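Local coordinates for beta-ketoacyl synthase (Pseudomonas aeruginosa, PDB 4CW4), which catalyses the condensation of acetyl-CoA with malonyl-ACP to acetoacetyl-ACP, the primer that starts fatty acid biosynthesis, at the interface of chains A and B. Residues are numbered along the deposited sequence; one frame, centred on the assembly and turned at random. Chains: chain A/B, Beta-ketoacyl synthase.

Contact 1: the interface of chains A and B. Residues chain A 231, 261-262, 281-283; chain B 231, 261-262, 281-283.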
loop_
_atom_site.group_PDB
_atom_site.type_symbol
_atom_site.label_atom_id
_atom_site.label_comp_id
_atom_site.label_asym_id
_atom_site.label_seq_id
_atom_site.Cartn_x
_atom_site.Cartn_y
_atom_site.Cartn_z
ATOM N N SER A 231 -1.049 -7.680 0.550
ATOM C CA SER A 231 -0.995 -7.855 2.011
ATOM C C SER A 231 -0.457 -9.270 2.256
ATOM O O SER A 231 -0.323 -10.058 1.315
ATOM C CB SER A 231 -2.360 -7.664 2.696
ATOM O OG SER A 231 -2.960 -6.425 2.329
ATOM N N ASN A 261 0.028 -4.410 4.523
ATOM C CA ASN A 261 0.985 -4.394 3.408
ATOM C C ASN A 261 2.242 -3.587 3.680
ATOM O O ASN A 261 3.215 -3.712 2.943
ATOM C CB ASN A 261 0.308 -3.991 2.088
ATOM C CG ASN A 261 0.352 -2.510 1.828
ATOM O OD1 ASN A 261 0.091 -1.686 2.704
ATOM N ND2 ASN A 261 0.680 -2.165 0.592
ATOM N N SER A 262 2.225 -2.776 4.739
ATOM C CA SER A 262 3.418 -2.025 5.145
ATOM C C SER A 262 4.391 -2.809 6.006
ATOM O O SER A 262 5.502 -2.351 6.262
ATOM C CB SER A 262 3.014 -0.760 5.901
ATOM O OG SER A 262 2.303 -1.100 7.095
ATOM N N SER A 281 5.353 2.683 2.248
ATOM C CA SER A 281 5.154 1.520 1.402
ATOM C C SER A 281 4.261 1.937 0.263
ATOM O O SER A 281 3.087 2.219 0.478
ATOM C CB SER A 281 4.493 0.384 2.189
ATOM O OG SER A 281 5.244 0.010 3.340
ATOM N N ILE A 282 4.825 1.961 -0.945
ATOM C CA ILE A 282 4.127 2.478 -2.112
ATOM C C ILE A 282 3.728 1.341 -3.019
ATOM O O ILE A 282 4.552 0.514 -3.348
ATOM C CB ILE A 282 4.980 3.492 -2.870
ATOM C CG1 ILE A 282 5.588 4.475 -1.870
ATOM C CG2 ILE A 282 4.142 4.213 -3.917
ATOM C CD1 ILE A 282 6.384 5.583 -2.481
ATOM N N THR A 283 2.447 1.251 -3.369
ATOM C CA THR A 283 1.999 0.242 -4.323
ATOM C C THR A 283 1.536 0.822 -5.660
ATOM O O THR A 283 1.027 1.944 -5.753
ATOM C CB THR A 283 0.891 -0.648 -3.728
ATOM O OG1 THR A 283 -0.166 0.163 -3.211
ATOM C CG2 THR A 283 1.433 -1.483 -2.614
ATOM N N SER B 231 -6.750 -2.989 2.428
ATOM C CA SER B 231 -7.296 -3.488 1.155
ATOM C C SER B 231 -8.823 -3.426 1.288
ATOM O O SER B 231 -9.344 -3.168 2.377
ATOM C CB SER B 231 -6.836 -4.917 0.816
ATOM O OG SER B 231 -5.418 -5.036 0.870
ATOM N N ASN B 261 -5.153 -2.601 -2.566
ATOM C CA ASN B 261 -5.179 -1.344 -1.805
ATOM C C ASN B 261 -4.940 -0.104 -2.650
ATOM O O ASN B 261 -5.195 1.004 -2.187
ATOM C CB ASN B 261 -4.252 -1.404 -0.581
ATOM C CG ASN B 261 -2.858 -0.918 -0.871
ATOM O OD1 ASN B 261 -2.244 -1.260 -1.882
ATOM N ND2 ASN B 261 -2.342 -0.110 0.043
ATOM N N SER B 262 -4.467 -0.291 -3.882
ATOM C CA SER B 262 -4.291 0.831 -4.811
ATOM C C SER B 262 -5.548 1.226 -5.564
ATOM O O SER B 262 -5.573 2.255 -6.236
ATOM C CB SER B 262 -3.199 0.506 -5.831
ATOM O OG SER B 262 -3.570 -0.633 -6.611
ATOM N N SER B 281 0.059 4.721 -4.315
ATOM C CA SER B 281 -0.715 4.553 -3.097
ATOM C C SER B 281 0.253 4.238 -1.987
ATOM O O SER B 281 0.850 3.167 -1.982
ATOM C CB SER B 281 -1.721 3.409 -3.247
ATOM O OG SER B 281 -2.604 3.601 -4.348
ATOM N N ILE B 282 0.390 5.174 -1.047
ATOM C CA ILE B 282 1.390 5.070 0.005
ATOM C C ILE B 282 0.723 4.749 1.319
ATOM O O ILE B 282 -0.221 5.411 1.694
ATOM C CB ILE B 282 2.213 6.349 0.122
ATOM C CG1 ILE B 282 2.647 6.791 -1.275
ATOM C CG2 ILE B 282 3.415 6.126 1.031
ATOM C CD1 ILE B 282 3.538 7.991 -1.308
ATOM N N THR B 283 1.162 3.687 1.990
ATOM C CA THR B 283 0.640 3.368 3.315
ATOM C C THR B 283 1.660 3.550 4.439
ATOM O O THR B 283 2.873 3.392 4.263
ATOM C CB THR B 283 0.056 1.944 3.366
ATOM O OG1 THR B 283 1.016 1.001 2.886
ATOM C CG2 THR B 283 -1.166 1.848 2.512
HETATM O O HOH W 1 0.533 0.729 -0.204
HETATM O O HOH W 2 5.051 1.897 5.229
HETATM O O HOH W 3 -1.307 3.225 -6.659
#
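The amide of A:Asn261 meets the hydroxyl of B:Thr283 beside the two-fold axis of the homodimer, where strand 278-283 of each chain pairs antiparallel with its twin. From CB the side chain runs to CG, the amide carbon, which lies 4.0 Å from ND2 of B:Asn261. The two amides come tip to tip with their planes 62° apart. At the tip the branches divide the work. The amide oxygen OD1 of A:Asn261 accepts the hydroxyl OG1 of B:Thr283 at 2.8 Å, the donor tilted 20° from the carbonyl plane. The amide nitrogen ND2 of A:Asn261 forms an almost straight bond to water 1 (3.0 Å), which also lies within reach of ND2 of B:Asn261, the carbonyl oxygens of A:Ser281 and B:Ser281 and the OG1 hydroxyls of A:Thr283 and B:Thr283. This water near the axis thus ties together three residues of each subunit, probably alternating its bonds among the four oxygens, and its bond to ND2 helps fix which way each amide is turned. B:Thr283 has OG1 between its backbone N and carbonyl carbon (chi1 53°), facing A:Asn261. The strands themselves are joined by B:Thr283 N to A:Ser281 O at 2.9 Å and by the longer, more bent A:Ser281 N to B:Thr283 O at 3.3 Å, each with its symmetry twin. A:Ile282 and B:Ile282 lie side by side at the middle of the pairing, their CG1 atoms 3.8 Å apart. Further along the axis, the hydroxyls of A:Ser231 and B:Ser231 make a weak contact. Pairing these strands joins the ketosynthase cores into the dimer, close to the catalytic A:Cys286 that follows the strand.

Contact 2: the interface of chains A and B. Residues chain A 122, 128, 130, 156-158; chain B 110, 157-160.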
loop_
_atom_site.group_PDB
_atom_site.type_symbol
_atom_site.label_atom_id
_atom_site.label_comp_id
_atom_site.label_asym_id
_atom_site.label_seq_id
_atom_site.Cartn_x
_atom_site.Cartn_y
_atom_site.Cartn_z
ATOM N N PHE A 122 -28.354 -37.373 15.476
ATOM C CA PHE A 122 -26.982 -37.549 15.911
ATOM C C PHE A 122 -26.831 -37.037 17.324
ATOM O O PHE A 122 -27.672 -36.269 17.811
ATOM C CB PHE A 122 -26.018 -36.834 14.965
ATOM C CG PHE A 122 -26.323 -35.374 14.781
ATOM C CD1 PHE A 122 -25.826 -34.429 15.664
ATOM C CD2 PHE A 122 -27.105 -34.941 13.718
ATOM C CE1 PHE A 122 -26.103 -33.085 15.495
ATOM C CE2 PHE A 122 -27.391 -33.610 13.553
ATOM C CZ PHE A 122 -26.889 -32.675 14.433
ATOM N N GLN A 128 -21.190 -27.142 20.677
ATOM C CA GLN A 128 -20.840 -27.100 19.257
ATOM C C GLN A 128 -22.048 -26.877 18.359
ATOM O O GLN A 128 -21.912 -26.804 17.149
ATOM C CB GLN A 128 -20.131 -28.392 18.838
ATOM C CG GLN A 128 -18.764 -28.599 19.493
ATOM C CD GLN A 128 -17.974 -29.742 18.885
ATOM O OE1 GLN A 128 -18.540 -30.691 18.329
ATOM N NE2 GLN A 128 -16.647 -29.648 18.972
ATOM N N PRO A 130 -25.262 -24.795 16.692
ATOM C CA PRO A 130 -25.498 -23.385 16.359
ATOM C C PRO A 130 -26.195 -22.610 17.464
ATOM O O PRO A 130 -26.998 -23.173 18.229
ATOM C CB PRO A 130 -26.411 -23.450 15.128
ATOM C CG PRO A 130 -26.189 -24.805 14.547
ATOM C CD PRO A 130 -25.942 -25.695 15.741
ATOM N N GLU A 156 -28.293 -26.606 5.623
ATOM C CA GLU A 156 -27.002 -26.563 4.981
ATOM C C GLU A 156 -25.897 -26.764 5.985
ATOM O O GLU A 156 -25.758 -26.006 6.939
ATOM C CB GLU A 156 -26.797 -25.209 4.304
ATOM C CG GLU A 156 -27.687 -24.995 3.101
ATOM C CD GLU A 156 -27.316 -23.754 2.337
ATOM O OE1 GLU A 156 -26.442 -23.009 2.815
ATOM O OE2 GLU A 156 -27.892 -23.531 1.257
ATOM N N PHE A 157 -25.118 -27.799 5.765
ATOM C CA PHE A 157 -23.853 -27.971 6.446
ATOM C C PHE A 157 -22.734 -27.621 5.481
ATOM O O PHE A 157 -22.913 -27.667 4.268
ATOM C CB PHE A 157 -23.697 -29.416 6.908
ATOM C CG PHE A 157 -24.632 -29.775 8.003
ATOM C CD1 PHE A 157 -24.397 -29.328 9.273
ATOM C CD2 PHE A 157 -25.773 -30.519 7.763
ATOM C CE1 PHE A 157 -25.261 -29.618 10.307
ATOM C CE2 PHE A 157 -26.624 -30.811 8.789
ATOM C CZ PHE A 157 -26.355 -30.360 10.073
ATOM N N LYS A 158 -21.587 -27.269 6.036
ATOM C CA LYS A 158 -20.373 -27.162 5.236
ATOM C C LYS A 158 -19.468 -28.345 5.551
ATOM O O LYS A 158 -19.250 -28.675 6.717
ATOM C CB LYS A 158 -19.647 -25.852 5.498
ATOM C CG LYS A 158 -20.076 -24.672 4.565
ATOM C CD LYS A 158 -21.590 -24.454 4.476
ATOM C CE LYS A 158 -22.188 -23.884 5.767
ATOM N NZ LYS A 158 -23.642 -23.442 5.620
ATOM N N LEU B 110 -18.681 -28.736 14.270
ATOM C CA LEU B 110 -19.585 -29.675 14.914
ATOM C C LEU B 110 -19.057 -31.083 14.683
ATOM O O LEU B 110 -19.059 -31.587 13.556
ATOM C CB LEU B 110 -20.989 -29.511 14.336
ATOM C CG LEU B 110 -22.054 -30.499 14.802
ATOM C CD1 LEU B 110 -22.278 -30.412 16.302
ATOM C CD2 LEU B 110 -23.350 -30.241 14.065
ATOM N N PHE B 157 -18.197 -31.459 10.778
ATOM C CA PHE B 157 -18.951 -30.589 9.902
ATOM C C PHE B 157 -18.767 -29.156 10.369
ATOM O O PHE B 157 -18.441 -28.909 11.526
ATOM C CB PHE B 157 -20.431 -30.955 9.946
ATOM C CG PHE B 157 -20.719 -32.268 9.317
ATOM C CD1 PHE B 157 -20.714 -32.388 7.956
ATOM C CD2 PHE B 157 -20.947 -33.399 10.080
ATOM C CE1 PHE B 157 -20.948 -33.599 7.341
ATOM C CE2 PHE B 157 -21.185 -34.596 9.470
ATOM C CZ PHE B 157 -21.192 -34.689 8.086
ATOM N N LYS B 158 -18.975 -28.224 9.455
ATOM C CA LYS B 158 -19.085 -26.819 9.834
ATOM C C LYS B 158 -20.543 -26.393 9.730
ATOM O O LYS B 158 -21.211 -26.679 8.736
ATOM C CB LYS B 158 -18.208 -25.937 8.960
ATOM C CG LYS B 158 -16.757 -25.719 9.503
ATOM C CD LYS B 158 -16.027 -27.009 9.891
ATOM C CE LYS B 158 -15.635 -27.861 8.679
ATOM N NZ LYS B 158 -14.707 -29.022 9.026
ATOM N N VAL B 159 -21.044 -25.748 10.781
ATOM C CA VAL B 159 -22.443 -25.312 10.823
ATOM C C VAL B 159 -22.531 -23.797 11.022
ATOM O O VAL B 159 -21.744 -23.212 11.759
ATOM C CB VAL B 159 -23.232 -26.055 11.944
ATOM C CG1 VAL B 159 -23.310 -27.517 11.664
ATOM C CG2 VAL B 159 -22.620 -25.818 13.321
ATOM N N ASP B 160 -23.518 -23.173 10.388
ATOM C CA ASP B 160 -23.766 -21.753 10.565
ATOM C C ASP B 160 -24.130 -21.468 12.002
ATOM O O ASP B 160 -24.948 -22.172 12.602
ATOM C CB ASP B 160 -24.889 -21.292 9.649
ATOM C CG ASP B 160 -24.584 -21.557 8.208
ATOM O OD1 ASP B 160 -23.505 -21.144 7.746
ATOM O OD2 ASP B 160 -25.378 -22.260 7.560
HETATM O O HOH W 4 -25.541 -25.071 9.140
#
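A:Lys158 and B:Lys158 face each other in an antiparallel strand pair, where strand 155-163 of one subunit of this beta-ketoacyl synthase, a member of the thiolase-like superfamily, meets the same strand of the other. Each backbone N of A:Lys158 and B:Lys158 gives a bond to the other residue's carbonyl O at 2.8 Å. Beside this pair the aliphatic CB atoms of A:Lys158 and B:Lys158 also touch. The chain of A:Lys158 is bent at chi2 and chi3 (50° and 71°), which curls its side-chain nitrogen NZ back along the strand to B:Asp160. Lysine and aspartate side chains meet at about a right angle. NZ of A:Lys158 forms a salt bridge to OD2 of B:Asp160 at 2.9 Å, approaching on the syn side and 23° out of the carboxylate plane; its bond to OD1 is weak. The carboxylate of A:Glu156 is a looser partner, with OE1 4.0 Å from NZ of A:Lys158. Being shared by two acids may favour the charged form of the lysine and ease the repulsion between them. Water 4 links the backbone N of B:Asp160 (3.0 Å) with its carboxylate OD2, and lies beside the carbonyl of A:Glu156. On the other side of the strand pair, CG2 of B:Val159 packs on CG of A:Pro130 at 3.9 Å, the proline crossing the valine at about a right angle. The other methyl, CG1 of B:Val159, is modelled too close to the A:Phe157 ring, and that contact is doubtful. Further out, CD1 of B:Leu110 lies 3.9 Å from CB of A:Gln128, extending the apolar contact to strand 104-112.

Contact 1 and contact 2 lie about 37 Å apart between the same two chains and share no residue or secondary-structure element. Both pair a strand with its own copy across the two-fold axis, 278-283 in contact 1 and 155-163 in contact 2, so the homodimer is joined in its catalytic body and again in a distant projecting region. Contact 1 has its centre about 11 Å from A:Cys286, whereas the centre of contact 2 is about 38 Å from it. Contact 1 could therefore influence the active-site surroundings directly; contact 2 more probably serves dimerisation and the relative placement of the projecting parts.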